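PDB 3CEX: DinB-like domain-containing protein from Enterococcus faecalis, which is of unknown function but belongs to the DinB superfamily of helical-bundle proteins, some relatives of which are metal-dependent, thiol-using enzymes. Local coordinates for residues W74-F78 and L106-Y110; I41-L47 and Q161-R166; I59-N63 and L117-Y121; Q129-I134 and T143-L148. The contacts are given in a common frame with arbitrary orientation. Residue numbers count along the deposited sequence, not the author numbering.

Interaction 1: residues W74-F78 and L106-Y110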
loop_
_atom_site.group_PDB
_atom_site.type_symbol
_atom_site.label_atom_id
_atom_site.label_comp_id
_atom_site.label_asym_id
_atom_site.label_seq_id
_atom_site.Cartn_x
_atom_site.Cartn_y
_atom_site.Cartn_z
ATOM N N TRP A 74 -2.015 22.932 -12.300
ATOM C CA TRP A 74 -2.837 21.735 -12.498
ATOM C C TRP A 74 -4.305 21.986 -12.172
ATOM O O TRP A 74 -5.184 21.433 -12.816
ATOM C CB TRP A 74 -2.304 20.550 -11.697
ATOM C CG TRP A 74 -0.937 20.117 -12.102
ATOM C CD1 TRP A 74 0.226 20.380 -11.446
ATOM C CD2 TRP A 74 -0.580 19.363 -13.257
ATOM N NE1 TRP A 74 1.279 19.816 -12.102
ATOM C CE2 TRP A 74 0.816 19.188 -13.225
ATOM C CE3 TRP A 74 -1.302 18.794 -14.303
ATOM C CZ2 TRP A 74 1.505 18.487 -14.209
ATOM C CZ3 TRP A 74 -0.616 18.109 -15.285
ATOM C CH2 TRP A 74 0.771 17.956 -15.231
ATOM N N THR A 75 -4.579 22.836 -11.193
ATOM C CA THR A 75 -5.965 23.160 -10.863
ATOM C C THR A 75 -6.790 23.639 -12.070
ATOM O O THR A 75 -7.947 23.296 -12.186
ATOM C CB THR A 75 -6.079 24.163 -9.700
ATOM O OG1 THR A 75 -7.459 24.271 -9.330
ATOM C CG2 THR A 75 -5.553 25.544 -10.082
ATOM N N GLU A 76 -6.188 24.423 -12.959
ATOM C CA GLU A 76 -6.864 24.885 -14.199
ATOM C C GLU A 76 -7.068 23.785 -15.245
ATOM O O GLU A 76 -8.033 23.811 -15.981
ATOM C CB GLU A 76 -6.085 26.028 -14.845
ATOM C CG GLU A 76 -6.080 27.323 -14.027
ATOM C CD GLU A 76 -4.869 27.459 -13.121
ATOM O OE1 GLU A 76 -4.273 26.430 -12.742
ATOM O OE2 GLU A 76 -4.511 28.601 -12.772
ATOM N N LYS A 77 -6.171 22.808 -15.298
ATOM C CA LYS A 77 -6.306 21.670 -16.223
ATOM C C LYS A 77 -7.405 20.723 -15.801
ATOM O O LYS A 77 -8.118 20.173 -16.639
ATOM C CB LYS A 77 -5.010 20.870 -16.287
ATOM C CG LYS A 77 -3.769 21.663 -16.677
ATOM C CD LYS A 77 -3.943 22.381 -17.961
ATOM C CE LYS A 77 -4.114 21.459 -19.133
ATOM N NZ LYS A 77 -4.012 22.308 -20.366
ATOM N N PHE A 78 -7.511 20.518 -14.485
ATOM C CA PHE A 78 -8.503 19.640 -13.912
ATOM C C PHE A 78 -9.880 20.313 -13.948
ATOM O O PHE A 78 -10.885 19.648 -14.204
ATOM C CB PHE A 78 -8.104 19.241 -12.482
ATOM C CG PHE A 78 -7.189 18.054 -12.420
ATOM C CD1 PHE A 78 -5.821 18.199 -12.532
ATOM C CD2 PHE A 78 -7.706 16.784 -12.235
ATOM C CE1 PHE A 78 -4.988 17.089 -12.452
ATOM C CE2 PHE A 78 -6.881 15.687 -12.181
ATOM C CZ PHE A 78 -5.525 15.838 -12.278
ATOM N N LEU A 106 -4.205 13.390 -18.103
ATOM C CA LEU A 106 -4.034 14.392 -17.050
ATOM C C LEU A 106 -3.664 13.775 -15.704
ATOM O O LEU A 106 -2.814 14.297 -14.969
ATOM C CB LEU A 106 -5.301 15.238 -16.901
ATOM C CG LEU A 106 -5.207 16.386 -15.907
ATOM C CD1 LEU A 106 -4.076 17.318 -16.250
ATOM C CD2 LEU A 106 -6.544 17.134 -15.863
ATOM N N LEU A 107 -4.319 12.661 -15.385
ATOM C CA LEU A 107 -4.056 11.933 -14.150
ATOM C C LEU A 107 -2.628 11.417 -14.140
ATOM O O LEU A 107 -1.955 11.540 -13.149
ATOM C CB LEU A 107 -5.012 10.741 -14.009
ATOM C CG LEU A 107 -6.508 11.035 -13.784
ATOM C CD1 LEU A 107 -7.352 9.799 -14.035
ATOM C CD2 LEU A 107 -6.761 11.634 -12.398
ATOM N N SER A 108 -2.182 10.850 -15.265
ATOM C CA SER A 108 -0.841 10.327 -15.386
ATOM C C SER A 108 0.198 11.420 -15.216
ATOM O O SER A 108 1.251 11.206 -14.576
ATOM C CB SER A 108 -0.620 9.696 -16.750
ATOM O OG SER A 108 -1.357 8.524 -16.863
ATOM N N ASP A 109 -0.067 12.563 -15.855
ATOM C CA ASP A 109 0.869 13.701 -15.836
ATOM C C ASP A 109 1.004 14.330 -14.448
ATOM O O ASP A 109 2.135 14.629 -13.975
ATOM C CB ASP A 109 0.450 14.752 -16.872
ATOM C CG ASP A 109 0.625 14.289 -18.299
ATOM O OD1 ASP A 109 1.282 13.247 -18.549
ATOM O OD2 ASP A 109 0.094 14.990 -19.194
ATOM N N TYR A 110 -0.116 14.521 -13.760
ATOM C CA TYR A 110 -0.042 15.128 -12.437
ATOM C C TYR A 110 0.585 14.145 -11.422
ATOM O O TYR A 110 1.409 14.528 -10.589
ATOM C CB TYR A 110 -1.422 15.630 -11.975
ATOM C CG TYR A 110 -1.433 16.297 -10.607
ATOM C CD1 TYR A 110 -0.413 17.169 -10.208
ATOM C CD2 TYR A 110 -2.461 16.083 -9.731
ATOM C CE1 TYR A 110 -0.442 17.792 -8.919
ATOM C CE2 TYR A 110 -2.488 16.687 -8.478
ATOM C CZ TYR A 110 -1.480 17.531 -8.068
ATOM O OH TYR A 110 -1.551 18.113 -6.806
#
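Three aromatic rings, Trp74, Phe78 and Tyr110, bridge two helical segments whose axes stand 11.3 Å apart, a wide gap that the large side chains fill. Leu106 supplies the most sharply defined piece of the packing: its CD2 sits squarely over the face of the Phe78 ring, 3.5 Å from the ring centroid and only 10° off the normal, a clear CH-pi contact. Its other methyl, CD1, turns to the indole and meets Trp74 CZ3 at 3.7 Å, so this one leucine is wedged between two rings. Tyr110 does something similar from the next turn of its helix. CB of Tyr110 lies over the six-membered ring of Trp74, 4.1 Å from its centroid, while Tyr110 CD1 comes within 3.5 Å of Trp74 CD1. The Phe78 and Tyr110 rings meet obliquely, with Phe78 CE1 3.8 Å from Tyr110 CD2. Residues 74-78 form a short helix in the long connection that follows helix 44-62 of the DinB-type bundle, and they run nearly antiparallel (168°) to 106-110, near the start of the bundle helix 104-124. Trp69 and Trp49 enlarge the aromatic cluster around Phe78. The polar atoms of Trp74 and Tyr110 are also engaged: Trp74 NE1 is hydrogen-bonded to Gln72, and Tyr110 OH to Asp56 on helix 44-62.

Interaction 2: residues I41-L47 and Q161-R166. With ACY (acetic acid), chain C.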
loop_
_atom_site.group_PDB
_atom_site.type_symbol
_atom_site.label_atom_id
_atom_site.label_comp_id
_atom_site.label_asym_id
_atom_site.label_seq_id
_atom_site.Cartn_x
_atom_site.Cartn_y
_atom_site.Cartn_z
ATOM N N ILE A 41 -16.675 3.752 -1.999
ATOM C CA ILE A 41 -15.688 3.229 -2.894
ATOM C C ILE A 41 -15.384 4.320 -3.931
ATOM O O ILE A 41 -16.231 4.642 -4.784
ATOM C CB ILE A 41 -16.187 1.951 -3.587
ATOM C CG1 ILE A 41 -16.617 0.906 -2.558
ATOM C CG2 ILE A 41 -15.114 1.429 -4.557
ATOM C CD1 ILE A 41 -15.498 0.460 -1.597
ATOM N N LYS A 42 -14.222 4.925 -3.807
ATOM C CA LYS A 42 -13.751 5.979 -4.703
ATOM C C LYS A 42 -13.445 5.473 -6.126
ATOM O O LYS A 42 -13.054 4.314 -6.340
ATOM C CB LYS A 42 -12.511 6.682 -4.104
ATOM C CG LYS A 42 -12.670 7.288 -2.670
ATOM C CD LYS A 42 -13.630 8.505 -2.666
ATOM C CE LYS A 42 -13.403 9.370 -1.416
ATOM N NZ LYS A 42 -14.017 8.804 -0.162
ATOM N N SER A 43 -13.665 6.340 -7.105
ATOM C CA SER A 43 -13.256 6.095 -8.487
ATOM C C SER A 43 -11.758 6.031 -8.597
ATOM O O SER A 43 -11.045 6.562 -7.734
ATOM C CB SER A 43 -13.776 7.207 -9.407
ATOM O OG SER A 43 -13.159 8.460 -9.177
ATOM N N VAL A 44 -11.276 5.387 -9.650
ATOM C CA VAL A 44 -9.833 5.400 -9.950
ATOM C C VAL A 44 -9.363 6.829 -10.199
ATOM O O VAL A 44 -8.305 7.213 -9.730
ATOM C CB VAL A 44 -9.458 4.445 -11.111
ATOM C CG1 VAL A 44 -7.992 4.602 -11.542
ATOM C CG2 VAL A 44 -9.723 3.008 -10.690
ATOM N N THR A 45 -10.171 7.639 -10.865
ATOM C CA THR A 45 -9.821 9.056 -11.059
ATOM C C THR A 45 -9.625 9.757 -9.706
ATOM O O THR A 45 -8.594 10.429 -9.496
ATOM C CB THR A 45 -10.872 9.817 -11.853
ATOM O OG1 THR A 45 -10.894 9.345 -13.197
ATOM C CG2 THR A 45 -10.564 11.339 -11.864
ATOM N N TRP A 46 -10.567 9.575 -8.775
ATOM C CA TRP A 46 -10.404 10.191 -7.425
ATOM C C TRP A 46 -9.133 9.699 -6.713
ATOM O O TRP A 46 -8.391 10.485 -6.134
ATOM C CB TRP A 46 -11.620 9.925 -6.552
ATOM C CG TRP A 46 -11.638 10.723 -5.244
ATOM C CD1 TRP A 46 -12.345 11.865 -5.011
ATOM C CD2 TRP A 46 -10.919 10.444 -4.025
ATOM N NE1 TRP A 46 -12.130 12.310 -3.746
ATOM C CE2 TRP A 46 -11.251 11.471 -3.109
ATOM C CE3 TRP A 46 -10.042 9.428 -3.612
ATOM C CZ2 TRP A 46 -10.738 11.514 -1.791
ATOM C CZ3 TRP A 46 -9.511 9.480 -2.305
ATOM C CH2 TRP A 46 -9.853 10.524 -1.420
ATOM N N LEU A 47 -8.898 8.381 -6.763
ATOM C CA LEU A 47 -7.735 7.771 -6.091
ATOM C C LEU A 47 -6.406 8.281 -6.624
ATOM O O LEU A 47 -5.490 8.574 -5.857
ATOM C CB LEU A 47 -7.798 6.237 -6.206
ATOM C CG LEU A 47 -8.915 5.635 -5.357
ATOM C CD1 LEU A 47 -9.251 4.205 -5.769
ATOM C CD2 LEU A 47 -8.510 5.699 -3.832
ATOM N N GLN A 161 -6.202 0.003 -3.478
ATOM C CA GLN A 161 -7.654 0.274 -3.596
ATOM C C GLN A 161 -8.059 0.480 -5.047
ATOM O O GLN A 161 -9.137 0.080 -5.464
ATOM C CB GLN A 161 -8.036 1.486 -2.706
ATOM C CG GLN A 161 -7.971 1.174 -1.226
ATOM C CD GLN A 161 -8.196 2.381 -0.310
ATOM O OE1 GLN A 161 -8.220 3.521 -0.779
ATOM N NE2 GLN A 161 -8.398 2.120 0.996
ATOM N N ALA A 162 -7.206 1.117 -5.836
ATOM C CA ALA A 162 -7.519 1.353 -7.276
ATOM C C ALA A 162 -7.742 0.068 -8.051
ATOM O O ALA A 162 -8.597 0.013 -8.929
ATOM C CB ALA A 162 -6.421 2.180 -7.945
ATOM N N VAL A 163 -6.980 -0.970 -7.721
ATOM C CA VAL A 163 -7.183 -2.299 -8.319
ATOM C C VAL A 163 -8.579 -2.843 -8.052
ATOM O O VAL A 163 -9.237 -3.368 -8.951
ATOM C CB VAL A 163 -6.157 -3.280 -7.780
ATOM C CG1 VAL A 163 -6.483 -4.695 -8.223
ATOM C CG2 VAL A 163 -4.736 -2.855 -8.217
ATOM N N TYR A 164 -9.033 -2.692 -6.808
ATOM C CA TYR A 164 -10.371 -3.128 -6.400
ATOM C C TYR A 164 -11.485 -2.340 -7.086
ATOM O O TYR A 164 -12.443 -2.925 -7.564
ATOM C CB TYR A 164 -10.463 -3.150 -4.847
ATOM C CG TYR A 164 -10.079 -4.495 -4.233
ATOM C CD1 TYR A 164 -9.254 -5.389 -4.898
ATOM C CD2 TYR A 164 -10.549 -4.879 -2.996
ATOM C CE1 TYR A 164 -8.935 -6.641 -4.361
ATOM C CE2 TYR A 164 -10.243 -6.116 -2.470
ATOM C CZ TYR A 164 -9.423 -6.990 -3.162
ATOM O OH TYR A 164 -9.101 -8.232 -2.639
ATOM N N THR A 165 -11.382 -1.019 -7.113
ATOM C CA THR A 165 -12.369 -0.226 -7.825
ATOM C C THR A 165 -12.439 -0.644 -9.299
ATOM O O THR A 165 -13.516 -0.740 -9.882
ATOM C CB THR A 165 -12.012 1.250 -7.790
ATOM O OG1 THR A 165 -12.138 1.732 -6.453
ATOM C CG2 THR A 165 -12.966 2.047 -8.719
ATOM N N ARG A 166 -11.284 -0.855 -9.917
ATOM C CA ARG A 166 -11.224 -1.322 -11.309
ATOM C C ARG A 166 -11.997 -2.615 -11.474
ATOM O O ARG A 166 -12.824 -2.742 -12.391
ATOM C CB ARG A 166 -9.768 -1.528 -11.759
ATOM C CG ARG A 166 -9.575 -1.901 -13.248
ATOM C CD ARG A 166 -8.254 -2.638 -13.476
ATOM N NE ARG A 166 -8.251 -4.008 -12.967
ATOM C CZ ARG A 166 -7.228 -4.607 -12.339
ATOM N NH1 ARG A 166 -7.358 -5.865 -11.943
ATOM N NH2 ARG A 166 -6.084 -3.972 -12.097
HETATM C C ACY C . -4.054 -6.951 -10.530
HETATM O O ACY C . -3.664 -5.834 -10.989
HETATM O OXT ACY C . -5.217 -7.407 -10.709
HETATM C CH3 ACY C . -3.088 -7.807 -9.726
#
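Leu47 lies against the 161-166 helix, its CD1 3.7 Å from Ala162 CA and its CD2 3.8 Å from Gln161 OE1. One turn earlier, Val44 CG2 touches Ala162 O at 3.7 Å and Thr165 CG2 at 3.9 Å. The small Ala162 lets the chains come close, with the CA atoms of Val44 and Ala162 5.4 Å apart; Phe21 of helix 8-25 covers both Leu47 and Ala162. Here two long helices of the DinB-type bundle meet, where helix 44-62 begins. Ser43 is its N-cap, with OG accepting from Trp46 N at 2.9 Å. Thr165 OG1 donates to the carbonyl O of Lys42, the residue before the cap, at 2.7 Å. Lys42 N is hydrogen-bonded to Tyr164 OH of the second subunit, so the contact borders the dimer interface. On another side of the helix, Arg166 NH1 and NH2 grip a bound acetic acid molecule, probably from the crystallisation liquor. The threonine bond thus gives the loop carbonyl of Lys42 a partner inside otherwise mostly apolar packing.

Interaction 3: residues I59-N63 and L117-Y121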
loop_
_atom_site.group_PDB
_atom_site.type_symbol
_atom_site.label_atom_id
_atom_site.label_comp_id
_atom_site.label_asym_id
_atom_site.label_seq_id
_atom_site.Cartn_x
_atom_site.Cartn_y
_atom_site.Cartn_z
ATOM N N ILE A 59 4.674 17.078 0.608
ATOM C CA ILE A 59 6.066 17.324 0.283
ATOM C C ILE A 59 6.275 18.803 0.071
ATOM O O ILE A 59 7.278 19.333 0.507
ATOM C CB ILE A 59 6.565 16.539 -0.978
ATOM C CG1 ILE A 59 6.514 15.034 -0.740
ATOM C CG2 ILE A 59 7.999 16.994 -1.359
ATOM C CD1 ILE A 59 7.522 14.525 0.269
ATOM N N SER A 60 5.334 19.488 -0.562
ATOM C CA SER A 60 5.499 20.944 -0.755
ATOM C C SER A 60 5.508 21.689 0.590
ATOM O O SER A 60 6.275 22.623 0.753
ATOM C CB SER A 60 4.435 21.515 -1.690
ATOM O OG SER A 60 4.611 20.990 -2.996
ATOM N N ALA A 61 4.669 21.262 1.532
ATOM C CA ALA A 61 4.665 21.788 2.908
ATOM C C ALA A 61 5.994 21.535 3.672
ATOM O O ALA A 61 6.504 22.428 4.320
ATOM C CB ALA A 61 3.471 21.222 3.691
ATOM N N LEU A 62 6.562 20.336 3.583
ATOM C CA LEU A 62 7.909 20.076 4.132
ATOM C C LEU A 62 9.005 20.909 3.458
ATOM O O LEU A 62 10.033 21.202 4.061
ATOM C CB LEU A 62 8.284 18.603 3.979
ATOM C CG LEU A 62 7.477 17.607 4.804
ATOM C CD1 LEU A 62 7.883 16.212 4.412
ATOM C CD2 LEU A 62 7.652 17.838 6.326
ATOM N N ASN A 63 8.782 21.253 2.191
ATOM C CA ASN A 63 9.748 21.975 1.380
ATOM C C ASN A 63 9.497 23.478 1.416
ATOM O O ASN A 63 10.153 24.224 0.702
ATOM C CB ASN A 63 9.654 21.463 -0.053
ATOM C CG ASN A 63 10.939 21.580 -0.796
ATOM O OD1 ASN A 63 11.960 21.066 -0.356
ATOM N ND2 ASN A 63 10.905 22.252 -1.951
ATOM N N LEU A 117 8.583 15.127 -7.664
ATOM C CA LEU A 117 8.783 16.040 -6.548
ATOM C C LEU A 117 9.160 15.274 -5.270
ATOM O O LEU A 117 10.107 15.646 -4.551
ATOM C CB LEU A 117 7.495 16.843 -6.301
ATOM C CG LEU A 117 7.529 17.862 -5.148
ATOM C CD1 LEU A 117 8.361 19.126 -5.517
ATOM C CD2 LEU A 117 6.082 18.234 -4.709
ATOM N N THR A 118 8.409 14.212 -4.998
ATOM C CA THR A 118 8.605 13.394 -3.796
ATOM C C THR A 118 10.007 12.791 -3.840
ATOM O O THR A 118 10.764 12.893 -2.885
ATOM C CB THR A 118 7.514 12.318 -3.669
ATOM O OG1 THR A 118 6.227 12.958 -3.657
ATOM C CG2 THR A 118 7.685 11.485 -2.382
ATOM N N LYS A 119 10.366 12.210 -4.976
ATOM C CA LYS A 119 11.668 11.542 -5.097
ATOM C C LYS A 119 12.830 12.517 -4.990
ATOM O O LYS A 119 13.886 12.166 -4.458
ATOM C CB LYS A 119 11.754 10.776 -6.410
ATOM C CG LYS A 119 10.837 9.562 -6.459
ATOM C CD LYS A 119 10.759 8.970 -7.889
ATOM C CE LYS A 119 11.652 7.818 -8.052
ATOM N NZ LYS A 119 11.652 7.288 -9.469
ATOM N N SER A 120 12.644 13.723 -5.524
ATOM C CA SER A 120 13.600 14.797 -5.386
ATOM C C SER A 120 13.787 15.171 -3.924
ATOM O O SER A 120 14.904 15.308 -3.479
ATOM C CB SER A 120 13.153 16.034 -6.160
ATOM O OG SER A 120 14.064 17.108 -5.951
ATOM N N TYR A 121 12.695 15.295 -3.184
ATOM C CA TYR A 121 12.793 15.637 -1.772
ATOM C C TYR A 121 13.538 14.526 -1.027
ATOM O O TYR A 121 14.466 14.806 -0.251
ATOM C CB TYR A 121 11.409 15.897 -1.145
ATOM C CG TYR A 121 11.497 16.406 0.285
ATOM C CD1 TYR A 121 11.687 17.754 0.554
ATOM C CD2 TYR A 121 11.409 15.545 1.358
ATOM C CE1 TYR A 121 11.792 18.221 1.866
ATOM C CE2 TYR A 121 11.516 16.007 2.674
ATOM C CZ TYR A 121 11.707 17.335 2.908
ATOM O OH TYR A 121 11.834 17.765 4.195
HETATM O O HOH W 1 12.599 20.228 4.405
#
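The end of helix 44-62 packs here against helix 104-124, two of the long helices in the DinB-type bundle, and helix 144-170 adds Leu148 and Arg144 to the surroundings. Apolar contacts carry most of the interface. Ile59 points toward the other helix and fits between residues one turn apart: its CG2 lies 3.9 Å from Leu117 CG and 3.6 Å from Tyr121 CB, while its CG1 rests 3.6 Å from Thr118 OG1. The CA atoms of Ile59 and Thr118 are 6.2 Å apart, the nearest backbone pair between the segments. Leu62 continues the row, with CB 3.8 Å from Tyr121 CZ. Leu117 also touches Ser60, its CD2 lying 3.6 Å from Ser60 OG, a hydroxyl already hydrogen-bonded to the carbonyl of Asp56 in its own helix. Thr118 OG1 is likewise bonded to the carbonyl of Ser114, so both hydroxyls can sit in apolar company. Polar contact gathers around Tyr121, which has the largest covered area of the ten residues. Asn63, just past the helix, sets OD1 at the edge of the tyrosine ring, 3.4 Å from Tyr121 CD1. Tyr121 OH is hydrogen-bonded to Arg144 and is also linked to the helix end through a water, which lies 2.6 Å from Tyr121 OH and donates to Leu62 O at 2.8 Å.

Interaction 4: residues Q129-I134 and T143-L148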
loop_
_atom_site.group_PDB
_atom_site.type_symbol
_atom_site.label_atom_id
_atom_site.label_comp_id
_atom_site.label_asym_id
_atom_site.label_seq_id
_atom_site.Cartn_x
_atom_site.Cartn_y
_atom_site.Cartn_z
ATOM N N GLN A 129 17.903 15.613 9.518
ATOM C CA GLN A 129 16.629 16.328 9.436
ATOM C C GLN A 129 15.414 15.438 9.711
ATOM O O GLN A 129 14.340 15.954 9.996
ATOM C CB GLN A 129 16.462 16.968 8.066
ATOM C CG GLN A 129 17.455 18.036 7.735
ATOM C CD GLN A 129 17.385 18.439 6.273
ATOM O OE1 GLN A 129 17.660 17.632 5.372
ATOM N NE2 GLN A 129 17.025 19.697 6.024
ATOM N N LEU A 130 15.576 14.121 9.603
ATOM C CA LEU A 130 14.434 13.221 9.763
ATOM C C LEU A 130 13.822 13.242 11.173
ATOM O O LEU A 130 12.641 12.975 11.333
ATOM C CB LEU A 130 14.797 11.781 9.372
ATOM C CG LEU A 130 15.041 11.509 7.883
ATOM C CD1 LEU A 130 15.555 10.075 7.741
ATOM C CD2 LEU A 130 13.766 11.755 7.037
ATOM N N SER A 131 14.623 13.580 12.183
ATOM C CA SER A 131 14.123 13.638 13.555
ATOM C C SER A 131 13.446 14.972 13.890
ATOM O O SER A 131 12.935 15.138 14.994
ATOM C CB SER A 131 15.260 13.375 14.559
ATOM O OG SER A 131 16.230 14.395 14.492
ATOM N N ASP A 132 13.470 15.931 12.972
ATOM C CA ASP A 132 12.874 17.245 13.240
ATOM C C ASP A 132 11.375 17.146 13.547
ATOM O O ASP A 132 10.646 16.557 12.775
ATOM C CB ASP A 132 13.018 18.134 12.011
ATOM C CG ASP A 132 14.451 18.614 11.781
ATOM O OD1 ASP A 132 15.305 18.460 12.697
ATOM O OD2 ASP A 132 14.703 19.183 10.687
ATOM N N VAL A 133 10.924 17.780 14.627
ATOM C CA VAL A 133 9.490 17.894 14.920
ATOM C C VAL A 133 8.823 18.949 14.018
ATOM O O VAL A 133 9.174 20.130 14.036
ATOM C CB VAL A 133 9.245 18.182 16.441
ATOM C CG1 VAL A 133 7.772 18.505 16.739
ATOM C CG2 VAL A 133 9.705 16.996 17.273
ATOM N N ILE A 134 7.849 18.517 13.233
ATOM C CA ILE A 134 7.122 19.416 12.339
ATOM C C ILE A 134 5.737 19.798 12.876
ATOM O O ILE A 134 5.188 20.834 12.474
ATOM C CB ILE A 134 7.021 18.887 10.869
ATOM C CG1 ILE A 134 6.275 17.572 10.772
ATOM C CG2 ILE A 134 8.423 18.725 10.216
ATOM C CD1 ILE A 134 5.987 17.188 9.371
ATOM N N THR A 143 7.129 14.104 13.384
ATOM C CA THR A 143 8.430 14.437 12.852
ATOM C C THR A 143 8.408 14.345 11.344
ATOM O O THR A 143 7.462 13.822 10.754
ATOM C CB THR A 143 9.454 13.408 13.329
ATOM O OG1 THR A 143 9.049 12.093 12.879
ATOM C CG2 THR A 143 9.598 13.430 14.869
ATOM N N ARG A 144 9.479 14.819 10.715
ATOM C CA ARG A 144 9.609 14.734 9.273
ATOM C C ARG A 144 9.444 13.266 8.819
ATOM O O ARG A 144 8.780 12.978 7.820
ATOM C CB ARG A 144 10.963 15.278 8.859
ATOM C CG ARG A 144 11.123 15.626 7.412
ATOM C CD ARG A 144 12.433 16.391 7.205
ATOM N NE ARG A 144 12.549 17.537 8.099
ATOM C CZ ARG A 144 12.040 18.738 7.865
ATOM N NH1 ARG A 144 11.384 19.007 6.750
ATOM N NH2 ARG A 144 12.204 19.688 8.749
ATOM N N GLN A 145 10.060 12.370 9.581
ATOM C CA GLN A 145 10.112 10.962 9.262
ATOM C C GLN A 145 8.723 10.346 9.232
ATOM O O GLN A 145 8.380 9.640 8.280
ATOM C CB GLN A 145 10.973 10.244 10.292
ATOM C CG GLN A 145 11.118 8.767 10.018
ATOM C CD GLN A 145 12.341 8.195 10.697
ATOM O OE1 GLN A 145 13.421 8.787 10.622
ATOM N NE2 GLN A 145 12.192 7.031 11.339
ATOM N N VAL A 146 7.919 10.663 10.250
ATOM C CA VAL A 146 6.540 10.172 10.356
ATOM C C VAL A 146 5.714 10.641 9.147
ATOM O O VAL A 146 4.960 9.876 8.536
ATOM C CB VAL A 146 5.918 10.602 11.708
ATOM C CG1 VAL A 146 4.398 10.437 11.701
ATOM C CG2 VAL A 146 6.530 9.775 12.860
ATOM N N ARG A 147 5.921 11.891 8.743
ATOM C CA ARG A 147 5.155 12.460 7.647
ATOM C C ARG A 147 5.540 11.798 6.320
ATOM O O ARG A 147 4.664 11.492 5.506
ATOM C CB ARG A 147 5.385 13.955 7.644
ATOM C CG ARG A 147 4.830 14.733 6.548
ATOM C CD ARG A 147 3.318 14.801 6.567
ATOM N NE ARG A 147 2.649 14.832 7.869
ATOM C CZ ARG A 147 2.270 15.924 8.531
ATOM N NH1 ARG A 147 2.559 17.136 8.103
ATOM N NH2 ARG A 147 1.605 15.791 9.663
ATOM N N LEU A 148 6.836 11.571 6.118
ATOM C CA LEU A 148 7.340 10.861 4.951
ATOM C C LEU A 148 6.830 9.427 4.857
ATOM O O LEU A 148 6.470 8.983 3.785
ATOM C CB LEU A 148 8.874 10.858 4.931
ATOM C CG LEU A 148 9.509 12.239 4.636
ATOM C CD1 LEU A 148 11.037 12.245 4.826
ATOM C CD2 LEU A 148 9.110 12.711 3.210
#
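Backbone carbonyls of 129-134 receive the start of helix 144-170. Two of its first amide groups, still without partners from a preceding helical turn, are satisfied across the contact: Arg144 N donates to Asp132 O at 2.9 Å, and Gln145 N to Leu130 O at 3.2 Å. Thr143, the N-cap, takes care of another, its OG1 accepting from Val146 N at 3.2 Å. Arg144 spends its guanidinium on three partners. NE donates to Gln129 O at 3.1 Å, NH2 forms a salt bridge with Asp132 OD2 at 3.2 Å, and NH1 is hydrogen-bonded to Tyr121 on helix 104-124. Ile134 CG2 lies over one face of the same group. Gln145 NE2 finds Glu12 of the second subunit. Alongside these bonds, Leu130 CD2 meets Leu148 CD1 at 3.5 Å. Val133 and Thr143 make an antiparallel non-hydrogen-bonded pair, CA atoms 4.2 Å apart, in a small two-stranded hairpin whose second strand runs directly into an N-capped helix of the bundle.

How the interactions relate
After helix 8-25, residues 41-47 at the start of helix 44-62 open interaction 2, and the end of that helix opens interaction 3. The chain then passes through 74-78, which joins 106-110 in interaction 1, before 117-121 on the same helix 104-124 closes interaction 3. Interaction 1 is therefore nested inside interaction 3. Interaction 4 follows in series, folding 129-134 onto the start of helix 144-170. Residues 161-166 of that helix finally close interaction 2, enclosing all the others. Interactions 3 and 4 join into one patch through Tyr121 and Arg144, with Leu62 packed on Ile134; Leu107 against Thr45 links interactions 1 and 2 toward the opposite end of the bundle.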